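Local structure of COG0778: Nitroreductase (Streptococcus pneumoniae, 2B67) at residues S41-P47 against Y130-N134; A91-A95 against F111-P116. The protein binds flavin mononucleotide and, as a member of the nitroreductase family, probably uses it to pass electrons from a reduced nicotinamide cofactor to acceptor substrates. The contacts are given in a common frame with arbitrary orientation. Where two conformers were deposited one is given. Numbering follows the deposited sequence.

Contact 1: S41-P47 against Y130-N134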
loop_
_atom_site.group_PDB
_atom_site.type_symbol
_atom_site.label_atom_id
_atom_site.label_comp_id
_atom_site.label_asym_id
_atom_site.label_seq_id
_atom_site.Cartn_x
_atom_site.Cartn_y
_atom_site.Cartn_z
ATOM N N SER A 41 2.590 8.039 -4.964
ATOM C CA SER A 41 1.507 8.449 -4.048
ATOM C C SER A 41 0.562 9.281 -4.895
ATOM O O SER A 41 0.993 9.838 -5.909
ATOM C CB SER A 41 2.040 9.299 -2.880
ATOM O OG SER A 41 2.977 10.286 -3.332
ATOM N N ALA A 42 -0.720 9.325 -4.515
ATOM C CA ALA A 42 -1.701 10.194 -5.198
ATOM C C ALA A 42 -1.149 11.613 -5.273
ATOM O O ALA A 42 -0.651 12.130 -4.267
ATOM C CB ALA A 42 -3.044 10.164 -4.463
ATOM N N HIS A 43 -1.142 12.223 -6.466
ATOM C CA HIS A 43 -0.693 13.636 -6.626
ATOM C C HIS A 43 0.792 13.850 -6.374
ATOM O O HIS A 43 1.262 15.011 -6.319
ATOM C CB HIS A 43 -1.446 14.567 -5.662
ATOM C CG HIS A 43 -2.926 14.525 -5.830
ATOM N ND1 HIS A 43 -3.759 13.936 -4.901
ATOM C CD2 HIS A 43 -3.727 14.995 -6.820
ATOM C CE1 HIS A 43 -5.012 14.040 -5.316
ATOM N NE2 HIS A 43 -5.018 14.674 -6.476
ATOM N N ASN A 44 1.522 12.739 -6.181
ATOM C CA ASN A 44 2.875 12.774 -5.651
ATOM C C ASN A 44 2.889 13.545 -4.334
ATOM O O ASN A 44 3.867 14.176 -4.002
ATOM C CB ASN A 44 3.875 13.361 -6.677
ATOM C CG ASN A 44 5.323 13.119 -6.304
ATOM O OD1 ASN A 44 5.686 12.109 -5.645
ATOM N ND2 ASN A 44 6.187 14.024 -6.756
ATOM N N SER A 45 1.808 13.428 -3.554
ATOM C CA SER A 45 1.697 14.114 -2.269
ATOM C C SER A 45 2.595 13.539 -1.166
ATOM O O SER A 45 2.866 14.214 -0.194
ATOM C CB SER A 45 0.237 14.121 -1.784
ATOM O OG SER A 45 -0.212 12.800 -1.441
ATOM N N GLN A 46 3.047 12.291 -1.312
ATOM C CA GLN A 46 3.989 11.662 -0.361
ATOM C C GLN A 46 3.707 12.060 1.104
ATOM O O GLN A 46 4.543 12.661 1.774
ATOM C CB GLN A 46 5.459 11.913 -0.770
ATOM C CG GLN A 46 5.831 13.342 -1.098
ATOM C CD GLN A 46 7.103 13.459 -1.987
ATOM O OE1 GLN A 46 8.196 13.083 -1.581
ATOM N NE2 GLN A 46 6.939 14.013 -3.167
ATOM N N PRO A 47 2.504 11.733 1.597
ATOM C CA PRO A 47 2.016 12.338 2.824
ATOM C C PRO A 47 2.428 11.563 4.063
ATOM O O PRO A 47 1.581 11.279 4.907
ATOM C CB PRO A 47 0.493 12.290 2.630
ATOM C CG PRO A 47 0.266 10.975 1.873
ATOM C CD PRO A 47 1.494 10.842 0.968
ATOM N N TYR A 130 -7.655 8.296 1.702
ATOM C CA TYR A 130 -6.495 8.773 0.919
ATOM C C TYR A 130 -5.207 8.523 1.720
ATOM O O TYR A 130 -4.242 7.943 1.226
ATOM C CB TYR A 130 -6.700 10.256 0.624
ATOM C CG TYR A 130 -5.689 10.960 -0.221
ATOM C CD1 TYR A 130 -5.937 11.212 -1.577
ATOM C CD2 TYR A 130 -4.512 11.441 0.338
ATOM C CE1 TYR A 130 -5.001 11.932 -2.371
ATOM C CE2 TYR A 130 -3.558 12.134 -0.439
ATOM C CZ TYR A 130 -3.820 12.414 -1.777
ATOM O OH TYR A 130 -2.844 13.112 -2.525
ATOM N N LEU A 131 -5.226 8.914 2.981
ATOM C CA LEU A 131 -4.053 8.738 3.835
ATOM C C LEU A 131 -3.765 7.240 4.045
ATOM O O LEU A 131 -2.618 6.789 3.982
ATOM C CB LEU A 131 -4.281 9.450 5.158
ATOM C CG LEU A 131 -4.406 10.993 5.140
ATOM C CD1 LEU A 131 -4.623 11.491 6.578
ATOM C CD2 LEU A 131 -3.209 11.712 4.538
ATOM N N ALA A 132 -4.827 6.461 4.278
ATOM C CA ALA A 132 -4.661 5.042 4.549
ATOM C C ALA A 132 -4.087 4.327 3.309
ATOM O O ALA A 132 -3.194 3.463 3.414
ATOM C CB ALA A 132 -5.988 4.399 5.008
ATOM N N LEU A 133 -4.598 4.693 2.135
ATOM C CA LEU A 133 -4.125 4.089 0.912
ATOM C C LEU A 133 -2.661 4.389 0.670
ATOM O O LEU A 133 -1.875 3.476 0.398
ATOM C CB LEU A 133 -4.983 4.477 -0.305
ATOM C CG LEU A 133 -4.558 3.562 -1.478
ATOM C CD1 LEU A 133 -5.750 2.900 -2.147
ATOM C CD2 LEU A 133 -3.709 4.360 -2.430
ATOM N N ASN A 134 -2.293 5.665 0.745
ATOM C CA ASN A 134 -0.902 6.072 0.515
ATOM C C ASN A 134 0.053 5.448 1.558
ATOM O O ASN A 134 1.193 5.159 1.260
ATOM C CB ASN A 134 -0.792 7.615 0.475
ATOM C CG ASN A 134 -1.397 8.210 -0.817
ATOM O OD1 ASN A 134 -0.821 8.061 -1.895
ATOM N ND2 ASN A 134 -2.601 8.809 -0.720
#
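Two polar side chains, one helical turn apart on 130-134, fix the loop 41-47. The phenol of Tyr130 reaches into the turn of the loop, where its OH lies 2.7 Å from His43 ND1 in a nearly linear hydrogen bond that either atom could donate, and 2.9 Å from Ser45 OG. Asn134 meets the backbone instead: its OD1 accepts a hydrogen bond from Ala42 N at 2.9 Å, while its ND2 turns back to Tyr130 O, 2.7 Å away, so the amide is held from its own helix as it holds the loop. Within the loop, Asn44 N bonds to Ser41 O (3.0 Å), Ser45 N to Ala42 O (2.9 Å) and Gln46 N to Ser41 OG (2.8 Å), which holds the turn that receives the phenol oxygen. Apolar contacts flank the polar ones. Ala42 CB rests 3.4 Å from Tyr130 CE1, and Pro47 sets its CG 3.8 Å from Asn134 CB and its CB 4.2 Å from Leu131 CD2. The result illustrates how a loop without regular structure is tied to a helix that lines the same flavin pocket: Ser41 through Asn44 touch the flavin mononucleotide, and Leu133 belongs to its pocket as well. Asn44 and Gln46 bond to Tyr193 of the second subunit, whereas Phe119 of helix 105-120 packs edge-to-face on both His43 and Tyr130. The contact ties the connection between helix 26-36 and strand 48-53 to helix 124-148.

Contact 2: A91-A95 against F111-P116. With ACY (acetic acid), chain F.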
loop_
_atom_site.group_PDB
_atom_site.type_symbol
_atom_site.label_atom_id
_atom_site.label_comp_id
_atom_site.label_asym_id
_atom_site.label_seq_id
_atom_site.Cartn_x
_atom_site.Cartn_y
_atom_site.Cartn_z
ATOM N N ALA A 91 0.940 19.493 0.564
ATOM C CA ALA A 91 1.190 19.995 -0.792
ATOM C C ALA A 91 2.152 21.172 -0.754
ATOM O O ALA A 91 3.074 21.257 -1.569
ATOM C CB ALA A 91 -0.108 20.414 -1.486
ATOM N N ARG A 92 1.943 22.072 0.202
ATOM C CA ARG A 92 2.739 23.289 0.278
ATOM C C ARG A 92 4.174 22.959 0.665
ATOM O O ARG A 92 5.117 23.568 0.142
ATOM C CB ARG A 92 2.115 24.282 1.255
ATOM C CG ARG A 92 0.944 25.047 0.666
ATOM C CD ARG A 92 0.403 26.050 1.664
ATOM N NE ARG A 92 -0.094 27.256 1.003
ATOM C CZ ARG A 92 0.387 28.484 1.199
ATOM N NH1 ARG A 92 1.400 28.688 2.045
ATOM N NH2 ARG A 92 -0.148 29.514 0.540
ATOM N N LYS A 93 4.324 21.993 1.577
ATOM C CA LYS A 93 5.630 21.449 1.970
ATOM C C LYS A 93 6.425 20.943 0.762
ATOM O O LYS A 93 7.586 21.257 0.616
ATOM C CB LYS A 93 5.443 20.293 2.964
ATOM C CG LYS A 93 6.760 19.800 3.615
ATOM C CD LYS A 93 6.532 18.494 4.415
ATOM C CE LYS A 93 7.846 17.962 5.003
ATOM N NZ LYS A 93 8.295 18.764 6.191
ATOM N N ILE A 94 5.791 20.190 -0.122
ATOM C CA ILE A 94 6.475 19.690 -1.304
ATOM C C ILE A 94 6.985 20.885 -2.153
ATOM O O ILE A 94 8.163 20.933 -2.532
ATOM C CB ILE A 94 5.561 18.700 -2.056
ATOM C CG1 ILE A 94 5.556 17.359 -1.259
ATOM C CG2 ILE A 94 6.034 18.493 -3.486
ATOM C CD1 ILE A 94 4.273 16.761 -1.150
ATOM N N ALA A 95 6.127 21.873 -2.379
ATOM C CA ALA A 95 6.537 23.084 -3.110
ATOM C C ALA A 95 7.679 23.823 -2.397
ATOM O O ALA A 95 8.655 24.259 -3.026
ATOM C CB ALA A 95 5.328 24.000 -3.325
ATOM N N PHE A 111 1.063 22.890 -6.426
ATOM C CA PHE A 111 1.239 22.437 -5.043
ATOM C C PHE A 111 0.918 23.523 -3.994
ATOM O O PHE A 111 0.399 23.214 -2.917
ATOM C CB PHE A 111 2.653 21.894 -4.829
ATOM C CG PHE A 111 2.894 20.537 -5.455
ATOM C CD1 PHE A 111 3.802 20.391 -6.502
ATOM C CD2 PHE A 111 2.260 19.403 -4.964
ATOM C CE1 PHE A 111 4.054 19.122 -7.083
ATOM C CE2 PHE A 111 2.498 18.125 -5.527
ATOM C CZ PHE A 111 3.390 17.981 -6.596
HETATM N N MSE A 112 1.235 24.781 -4.306
HETATM C CA MSE A 112 0.965 25.893 -3.388
HETATM C C MSE A 112 -0.528 26.262 -3.264
HETATM O O MSE A 112 -0.988 26.562 -2.167
HETATM C CB MSE A 112 1.756 27.146 -3.789
HETATM C CG MSE A 112 3.239 27.107 -3.435
HETATM SE SE MSE A 112 3.618 26.732 -1.534
HETATM C CE MSE A 112 2.982 28.307 -0.743
ATOM N N LYS A 113 -1.269 26.215 -4.369
ATOM C CA LYS A 113 -2.654 26.693 -4.415
ATOM C C LYS A 113 -3.706 25.735 -5.013
ATOM O O LYS A 113 -4.783 25.524 -4.431
ATOM C CB LYS A 113 -2.708 28.083 -5.103
ATOM C CG LYS A 113 -2.535 29.226 -4.082
ATOM C CD LYS A 113 -1.691 30.353 -4.601
ATOM C CE LYS A 113 -1.404 31.363 -3.493
ATOM N NZ LYS A 113 -0.363 32.366 -3.952
ATOM N N ASN A 114 -3.430 25.163 -6.172
ATOM C CA ASN A 114 -4.444 24.318 -6.788
ATOM C C ASN A 114 -4.738 23.066 -5.975
ATOM O O ASN A 114 -5.894 22.816 -5.576
ATOM C CB ASN A 114 -4.066 23.958 -8.229
ATOM C CG ASN A 114 -4.209 25.141 -9.154
ATOM O OD1 ASN A 114 -3.425 26.087 -9.086
ATOM N ND2 ASN A 114 -5.244 25.117 -9.993
ATOM N N LEU A 115 -3.686 22.303 -5.709
ATOM C CA LEU A 115 -3.850 21.052 -5.024
ATOM C C LEU A 115 -4.572 21.255 -3.679
ATOM O O LEU A 115 -5.601 20.610 -3.467
ATOM C CB LEU A 115 -2.526 20.312 -4.867
ATOM C CG LEU A 115 -2.555 18.799 -5.059
ATOM C CD1 LEU A 115 -1.326 18.110 -4.413
ATOM C CD2 LEU A 115 -3.859 18.184 -4.600
ATOM N N PRO A 116 -4.070 22.147 -2.796
ATOM C CA PRO A 116 -4.764 22.389 -1.528
ATOM C C PRO A 116 -6.243 22.725 -1.685
ATOM O O PRO A 116 -7.045 22.340 -0.818
ATOM C CB PRO A 116 -4.008 23.580 -0.926
ATOM C CG PRO A 116 -2.633 23.415 -1.460
ATOM C CD PRO A 116 -2.832 22.948 -2.879
HETATM C C ACY F . 6.894 18.113 9.383
HETATM O O ACY F . 7.035 17.586 10.506
HETATM O OXT ACY F . 7.066 17.502 8.306
HETATM C CH3 ACY F . 6.487 19.558 9.338
#
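Small residues at the interface of an antiparallel helix pair let two backbones come close, and the hairpin formed by helices 87-98 and 105-120 is a clear case. The axes of 91-95 and 111-116 approach to 8.1 Å, with their directions 155° apart. Ala91 lies at the heart of the interface: its CB is 3.2 Å from Phe111 O and 3.9 Å from both Leu115 CD1 and Pro116 CG. One turn later, Ala95 CB sits 3.7 Å from Phe111 CB and 3.7 Å from the SE atom of Met112, a selenomethionine. Ile94 covers the aromatic ring in a CH-pi contact, its CG2 3.9 Å from the Phe111 centroid and almost on the ring normal. At the more open border, Arg92 NE makes a weak hydrogen bond to Met112 O at 3.4 Å, and Met112 CE lies over one face of the guanidinium, 3.2 Å from Arg92 NH1. Lys93 points away from the partner helix; its NZ binds OXT of an acetate, probably from the crystallisation liquor, at 2.8 Å, and forms a salt bridge with Glu199 of the second subunit. Phe103, in the connection between the two helices, meets the Phe111 ring, while Leu115 faces His43 in the loop that leads to strand 48-53.

The two contacts show how chemistry follows place. Both are buried, but the centre of contact 1 lies about 11 Å from the centre of the chain and that of contact 2 about 22 Å. Contact 1 is a polar junction between an irregular loop and a helix, at the flavin; contact 2 is chiefly apolar helix packing, with partly exposed Arg92, Met112 and Pro116 along its border. They share no helix, yet helices 105-120 and 124-148 are consecutive, and contact 2 is nested within the chain closed by contact 1. They also touch: Ile94 CD1 lies 3.1 Å from Ser45 O. The helical pair therefore backs the same loop that 130-134 holds, and both contacts reach the second subunit.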